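Local coordinates for protein adenylate kinase (Desulfovibrio gigas, PDB 2XB4) that probably catalyses the reversible transfer of the terminal phosphate between ATP and AMP, giving two ADP, and carries a zinc ion in its LID domain, at residues Ile123-Asn137 with Cys151-Gln165. Residues are numbered along the deposited sequence; the frame is centred on the assembly and turned at random.
With ZN (zinc ion), chain B; SRT (S,R meso-tartaric acid), chain C; SRT (S,R meso-tartaric acid), chain D.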
loop_
_atom_site.group_PDB
_atom_site.type_symbol
_atom_site.label_atom_id
_atom_site.label_comp_id
_atom_site.label_asym_id
_atom_site.label_seq_id
_atom_site.Cartn_x
_atom_site.Cartn_y
_atom_site.Cartn_z
ATOM N N ILE A 123 -8.184 -14.139 -6.249
ATOM C CA ILE A 123 -7.972 -12.779 -5.805
ATOM C C ILE A 123 -6.798 -12.779 -4.783
ATOM O O ILE A 123 -5.897 -11.933 -4.856
ATOM C CB ILE A 123 -9.231 -12.233 -5.136
ATOM C CG1 ILE A 123 -10.389 -12.146 -6.159
ATOM C CG2 ILE A 123 -8.982 -10.875 -4.411
ATOM C CD1 ILE A 123 -11.825 -12.154 -5.483
ATOM N N MET A 124 -6.868 -13.668 -3.768
ATOM C CA MET A 124 -5.879 -13.598 -2.628
ATOM C C MET A 124 -4.501 -13.988 -3.118
ATOM O O MET A 124 -3.521 -13.555 -2.547
ATOM C CB MET A 124 -6.293 -14.571 -1.478
ATOM C CG MET A 124 -7.669 -14.149 -0.909
ATOM S SD MET A 124 -8.029 -15.021 0.591
ATOM C CE MET A 124 -6.778 -14.401 1.707
ATOM N N GLY A 125 -4.430 -14.740 -4.213
ATOM C CA GLY A 125 -3.134 -15.280 -4.730
ATOM C C GLY A 125 -2.330 -14.272 -5.553
ATOM O O GLY A 125 -1.120 -14.486 -5.865
ATOM N N ARG A 126 -2.925 -13.141 -5.905
ATOM C CA ARG A 126 -2.194 -12.145 -6.719
ATOM C C ARG A 126 -0.954 -11.610 -5.987
ATOM O O ARG A 126 -1.041 -11.271 -4.782
ATOM C CB ARG A 126 -3.099 -10.943 -6.982
ATOM C CG ARG A 126 -4.436 -11.223 -7.841
ATOM C CD ARG A 126 -5.430 -10.052 -7.705
ATOM N NE ARG A 126 -6.558 -10.278 -8.615
ATOM C CZ ARG A 126 -7.746 -9.671 -8.518
ATOM N NH1 ARG A 126 -7.935 -8.764 -7.556
ATOM N NH2 ARG A 126 -8.737 -9.961 -9.398
ATOM N N ARG A 127 0.146 -11.450 -6.696
ATOM C CA ARG A 127 1.413 -10.892 -6.122
ATOM C C ARG A 127 1.854 -9.833 -7.100
ATOM O O ARG A 127 1.799 -10.068 -8.302
ATOM C CB ARG A 127 2.510 -11.954 -5.984
ATOM C CG ARG A 127 2.116 -13.010 -4.826
ATOM C CD ARG A 127 2.043 -12.339 -3.402
ATOM N NE ARG A 127 1.721 -13.314 -2.341
ATOM C CZ ARG A 127 0.491 -13.690 -1.963
ATOM N NH1 ARG A 127 -0.602 -13.222 -2.580
ATOM N NH2 ARG A 127 0.366 -14.617 -1.000
ATOM N N ILE A 128 2.189 -8.625 -6.591
ATOM C CA ILE A 128 2.520 -7.516 -7.501
ATOM C C ILE A 128 4.026 -7.374 -7.530
ATOM O O ILE A 128 4.679 -7.346 -6.479
ATOM C CB ILE A 128 1.962 -6.184 -6.954
ATOM C CG1 ILE A 128 0.474 -6.279 -6.669
ATOM C CG2 ILE A 128 2.252 -5.006 -7.970
ATOM C CD1 ILE A 128 -0.287 -7.162 -7.670
ATOM N N CYS A 129 4.592 -7.267 -8.747
ATOM C CA CYS A 129 5.999 -6.998 -8.917
ATOM C C CYS A 129 6.373 -5.546 -8.623
ATOM O O CYS A 129 5.768 -4.593 -9.168
ATOM C CB CYS A 129 6.379 -7.369 -10.376
ATOM S SG CYS A 129 8.142 -7.000 -10.835
ATOM N N LYS A 130 7.400 -5.370 -7.805
ATOM C CA LYS A 130 7.922 -4.038 -7.470
ATOM C C LYS A 130 8.430 -3.292 -8.679
ATOM O O LYS A 130 8.281 -2.066 -8.770
ATOM C CB LYS A 130 9.042 -4.168 -6.424
ATOM C CG LYS A 130 9.174 -2.876 -5.587
ATOM C CD LYS A 130 10.195 -2.935 -4.381
ATOM C CE LYS A 130 11.697 -2.966 -4.840
ATOM N NZ LYS A 130 12.543 -1.768 -4.373
ATOM N N ASN A 131 9.012 -4.020 -9.641
ATOM C CA ASN A 131 9.668 -3.343 -10.787
ATOM C C ASN A 131 8.633 -2.924 -11.826
ATOM O O ASN A 131 8.803 -1.874 -12.488
ATOM C CB ASN A 131 10.684 -4.262 -11.510
ATOM C CG ASN A 131 11.897 -4.630 -10.636
ATOM O OD1 ASN A 131 12.253 -3.927 -9.695
ATOM N ND2 ASN A 131 12.542 -5.727 -10.983
ATOM N N ASN A 132 7.625 -3.768 -12.039
ATOM C CA ASN A 132 6.612 -3.403 -13.035
ATOM C C ASN A 132 5.281 -4.064 -12.678
ATOM O O ASN A 132 5.166 -5.295 -12.735
ATOM C CB ASN A 132 7.074 -3.899 -14.421
ATOM C CG ASN A 132 6.137 -3.416 -15.579
ATOM O OD1 ASN A 132 4.945 -3.222 -15.396
ATOM N ND2 ASN A 132 6.704 -3.281 -16.777
ATOM N N PRO A 133 4.268 -3.262 -12.303
ATOM C CA PRO A 133 3.022 -3.874 -11.761
ATOM C C PRO A 133 2.217 -4.618 -12.858
ATOM O O PRO A 133 1.334 -5.372 -12.528
ATOM C CB PRO A 133 2.245 -2.638 -11.231
ATOM C CG PRO A 133 2.678 -1.474 -12.178
ATOM C CD PRO A 133 4.200 -1.796 -12.400
ATOM N N ASN A 134 2.599 -4.477 -14.121
ATOM C CA ASN A 134 1.912 -5.163 -15.255
ATOM C C ASN A 134 2.248 -6.651 -15.230
ATOM O O ASN A 134 1.464 -7.427 -15.808
ATOM C CB ASN A 134 2.357 -4.687 -16.672
ATOM C CG ASN A 134 2.046 -3.175 -16.985
ATOM O OD1 ASN A 134 1.223 -2.533 -16.317
ATOM N ND2 ASN A 134 2.682 -2.653 -18.068
ATOM N N HIS A 135 3.376 -7.059 -14.605
ATOM C CA HIS A 135 3.889 -8.495 -14.718
ATOM C C HIS A 135 2.982 -9.485 -13.947
ATOM O O HIS A 135 2.998 -9.447 -12.750
ATOM C CB HIS A 135 5.334 -8.619 -14.133
ATOM C CG HIS A 135 6.383 -7.886 -14.947
ATOM N ND1 HIS A 135 7.677 -7.696 -14.493
ATOM C CD2 HIS A 135 6.345 -7.367 -16.201
ATOM C CE1 HIS A 135 8.369 -7.017 -15.405
ATOM N NE2 HIS A 135 7.589 -6.827 -16.457
ATOM N N PRO A 136 2.216 -10.365 -14.641
ATOM C CA PRO A 136 1.228 -11.156 -13.857
ATOM C C PRO A 136 1.880 -12.260 -13.020
ATOM O O PRO A 136 2.698 -13.043 -13.542
ATOM C CB PRO A 136 0.267 -11.746 -14.952
ATOM C CG PRO A 136 0.427 -10.840 -16.159
ATOM C CD PRO A 136 1.989 -10.489 -16.095
ATOM N N ASN A 137 1.557 -12.314 -11.728
ATOM C CA ASN A 137 2.045 -13.379 -10.824
ATOM C C ASN A 137 0.877 -13.762 -9.934
ATOM O O ASN A 137 0.215 -12.879 -9.398
ATOM C CB ASN A 137 3.188 -12.913 -9.892
ATOM C CG ASN A 137 4.544 -12.635 -10.686
ATOM O OD1 ASN A 137 4.762 -11.501 -11.227
ATOM N ND2 ASN A 137 5.425 -13.596 -10.727
ATOM N N CYS A 151 9.290 -12.278 -8.959
ATOM C CA CYS A 151 8.516 -12.139 -10.202
ATOM C C CYS A 151 8.977 -13.127 -11.276
ATOM O O CYS A 151 10.177 -13.199 -11.536
ATOM C CB CYS A 151 8.665 -10.682 -10.726
ATOM S SG CYS A 151 7.752 -10.471 -12.283
ATOM N N ARG A 152 8.048 -13.884 -11.901
ATOM C CA ARG A 152 8.383 -14.886 -12.922
ATOM C C ARG A 152 8.804 -14.245 -14.248
ATOM O O ARG A 152 9.316 -14.928 -15.130
ATOM C CB ARG A 152 7.147 -15.755 -13.198
ATOM C CG ARG A 152 5.976 -14.875 -13.793
ATOM C CD ARG A 152 4.698 -15.670 -13.965
ATOM N NE ARG A 152 4.988 -16.965 -14.564
ATOM C CZ ARG A 152 5.033 -17.146 -15.875
ATOM N NH1 ARG A 152 4.802 -16.058 -16.663
ATOM N NH2 ARG A 152 5.317 -18.379 -16.385
ATOM N N VAL A 153 8.556 -12.944 -14.416
ATOM C CA VAL A 153 8.935 -12.245 -15.674
ATOM C C VAL A 153 10.324 -11.656 -15.524
ATOM O O VAL A 153 11.144 -11.800 -16.418
ATOM C CB VAL A 153 7.958 -11.049 -15.979
ATOM C CG1 VAL A 153 8.361 -10.333 -17.308
ATOM C CG2 VAL A 153 6.514 -11.516 -16.104
ATOM N N CYS A 154 10.595 -10.958 -14.416
ATOM C CA CYS A 154 11.843 -10.175 -14.340
ATOM C C CYS A 154 12.680 -10.416 -13.090
ATOM O O CYS A 154 13.789 -9.860 -12.982
ATOM C CB CYS A 154 11.569 -8.660 -14.478
ATOM S SG CYS A 154 10.791 -7.994 -12.900
ATOM N N GLY A 155 12.187 -11.221 -12.159
ATOM C CA GLY A 155 12.921 -11.537 -10.923
ATOM C C GLY A 155 12.792 -10.455 -9.861
ATOM O O GLY A 155 13.395 -10.552 -8.792
ATOM N N GLY A 156 11.940 -9.467 -10.083
ATOM C CA GLY A 156 11.719 -8.427 -9.058
ATOM C C GLY A 156 11.015 -8.965 -7.821
ATOM O O GLY A 156 10.354 -10.008 -7.827
ATOM N N ALA A 157 11.136 -8.213 -6.746
ATOM C CA ALA A 157 10.426 -8.543 -5.510
ATOM C C ALA A 157 8.923 -8.526 -5.693
ATOM O O ALA A 157 8.383 -7.727 -6.497
ATOM C CB ALA A 157 10.852 -7.585 -4.337
ATOM N N LEU A 158 8.230 -9.371 -4.910
ATOM C CA LEU A 158 6.729 -9.506 -5.012
ATOM C C LEU A 158 6.110 -9.041 -3.705
ATOM O O LEU A 158 6.664 -9.262 -2.621
ATOM C CB LEU A 158 6.329 -11.000 -5.254
ATOM C CG LEU A 158 6.585 -11.438 -6.691
ATOM C CD1 LEU A 158 6.250 -12.960 -6.789
ATOM C CD2 LEU A 158 5.854 -10.589 -7.753
ATOM N N SER A 159 4.943 -8.436 -3.783
ATOM C CA SER A 159 4.219 -8.210 -2.533
ATOM C C SER A 159 2.759 -8.445 -2.712
ATOM O O SER A 159 2.272 -8.514 -3.847
ATOM C CB SER A 159 4.516 -6.821 -2.023
ATOM O OG SER A 159 4.004 -5.919 -2.886
ATOM N N ALA A 160 2.035 -8.558 -1.594
ATOM C CA ALA A 160 0.603 -8.703 -1.667
ATOM C C ALA A 160 -0.101 -7.343 -1.516
ATOM O O ALA A 160 0.454 -6.449 -0.868
ATOM C CB ALA A 160 0.131 -9.718 -0.616
ATOM N N ARG A 161 -1.308 -7.187 -2.069
ATOM C CA ARG A 161 -2.065 -5.929 -1.816
ATOM C C ARG A 161 -3.072 -6.188 -0.717
ATOM O O ARG A 161 -3.781 -7.192 -0.757
ATOM C CB ARG A 161 -2.857 -5.507 -3.062
ATOM C CG ARG A 161 -1.997 -5.363 -4.344
ATOM C CD ARG A 161 -2.842 -4.746 -5.507
ATOM N NE ARG A 161 -4.058 -5.549 -5.874
ATOM C CZ ARG A 161 -5.005 -5.097 -6.724
ATOM N NH1 ARG A 161 -4.926 -3.823 -7.218
ATOM N NH2 ARG A 161 -6.065 -5.879 -7.017
ATOM N N ALA A 162 -3.159 -5.249 0.232
ATOM C CA ALA A 162 -4.041 -5.455 1.365
ATOM C C ALA A 162 -5.509 -5.739 0.921
ATOM O O ALA A 162 -6.184 -6.559 1.543
ATOM C CB ALA A 162 -4.007 -4.248 2.305
ATOM N N ASP A 163 -6.037 -5.045 -0.091
ATOM C CA ASP A 163 -7.455 -5.254 -0.478
ATOM C C ASP A 163 -7.691 -6.670 -1.036
ATOM O O ASP A 163 -8.816 -7.206 -0.921
ATOM C CB ASP A 163 -7.912 -4.288 -1.616
ATOM C CG ASP A 163 -8.196 -2.816 -1.107
ATOM O OD1 ASP A 163 -8.400 -2.590 0.139
ATOM O OD2 ASP A 163 -8.208 -1.880 -1.969
ATOM N N ASP A 164 -6.670 -7.243 -1.677
ATOM C CA ASP A 164 -6.745 -8.628 -2.162
ATOM C C ASP A 164 -6.722 -9.647 -1.005
ATOM O O ASP A 164 -7.181 -10.771 -1.207
ATOM C CB ASP A 164 -5.600 -9.007 -3.055
ATOM C CG ASP A 164 -5.593 -8.275 -4.428
ATOM O OD1 ASP A 164 -6.660 -7.879 -4.973
ATOM O OD2 ASP A 164 -4.488 -8.155 -4.974
ATOM N N GLN A 165 -6.195 -9.255 0.164
ATOM C CA GLN A 165 -6.162 -10.101 1.344
ATOM C C GLN A 165 -7.301 -9.861 2.327
ATOM O O GLN A 165 -7.372 -10.510 3.395
ATOM C CB GLN A 165 -4.819 -9.943 2.093
ATOM C CG GLN A 165 -3.587 -10.055 1.165
ATOM C CD GLN A 165 -3.610 -11.342 0.316
ATOM O OE1 GLN A 165 -3.866 -12.428 0.841
ATOM N NE2 GLN A 165 -3.336 -11.226 -0.976
HETATM ZN ZN ZN B . 8.470 -8.292 -12.727
HETATM O O1 SRT C . 9.719 -0.122 -16.321
HETATM O O11 SRT C . 9.565 -2.372 -16.522
HETATM C C1 SRT C . 10.063 -1.308 -16.068
HETATM C C2 SRT C . 11.344 -1.277 -15.353
HETATM O O2 SRT C . 11.454 -0.534 -14.155
HETATM C C3 SRT C . 12.402 -2.231 -15.780
HETATM O O3 SRT C . 12.859 -1.228 -16.726
HETATM C C4 SRT C . 13.449 -2.430 -14.767
HETATM O O4 SRT C . 13.265 -3.345 -13.948
HETATM O O41 SRT C . 14.438 -1.690 -14.798
HETATM O O1 SRT D . -10.399 -10.931 -11.541
HETATM O O11 SRT D . -10.292 -9.433 -13.236
HETATM C C1 SRT D . -10.752 -9.889 -12.156
HETATM C C2 SRT D . -12.001 -9.401 -11.561
HETATM O O2 SRT D . -12.048 -9.119 -10.175
HETATM C C3 SRT D . -13.092 -8.981 -12.480
HETATM O O3 SRT D . -13.571 -10.351 -12.461
HETATM C C4 SRT D . -14.098 -8.124 -11.836
HETATM O O4 SRT D . -13.895 -6.900 -11.875
HETATM O O41 SRT D . -15.075 -8.668 -11.309
HETATM O O HOH W 1 -2.428 -9.341 -3.552
HETATM O O HOH W 2 -2.296 -14.692 0.211
HETATM O O HOH W 3 5.334 -5.143 -5.042
HETATM O O HOH W 4 12.478 -5.519 -7.040
HETATM O O HOH W 5 3.392 -13.857 -16.189
#
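Cys129 and His135 meet Cys151 and Cys154 around a zinc ion, a site of three cysteines and one histidine that ties the two segments together. The shortest metal bond, 2.0 Å, runs from His135 ND1 to zinc. Val153 CG1 lies over the centre of the His135 ring in a CH-pi contact, while Cys154 SG sits at the ring edge. Asn131 ND2 donates an N-H...S hydrogen bond to Cys154 SG, 3.4 Å. Next to the zinc site in the chain, strands 128-129 and 158-159 pair as a short two-stranded antiparallel sheet; Ile128 N donates to Ser159 O at 2.7 Å.

Arg126 can be followed outward. Arg126 CB lies 3.7 Å from Asp164 OD2, Arg126 CG 4.2 Å and Arg126 CD 3.5 Å from that Asp164 OD2. The chain is extended from CG to NE (chi3 174°), which carries the guanidinium past the carboxylate. Arg126 NH1 then makes a salt bridge to Asp164 OD1 at 3.0 Å, from above the carboxylate plane. Arg126 NH2 reaches O1 of the chain D tartrate at 2.9 Å. Arg161 grips the same carboxylate side-on with NE and NH2, so two arginines share one carboxylate, which probably partly offsets their charge. Both are predicted to bind nucleotide, Arg126 ATP and Arg161 AMP.

Gln165 NE2 donates almost straight (173°) to Met124 O, which also accepts from Arg127 NH1. A second subunit adds Thr15, bonded to His135 NE2.

The contact starts on helix 116-124, where Ile123 and Met124 pack on helix 167-177. From this CORE base the two segments run out through strands 128-129 and 158-159 to the zinc-bearing LID.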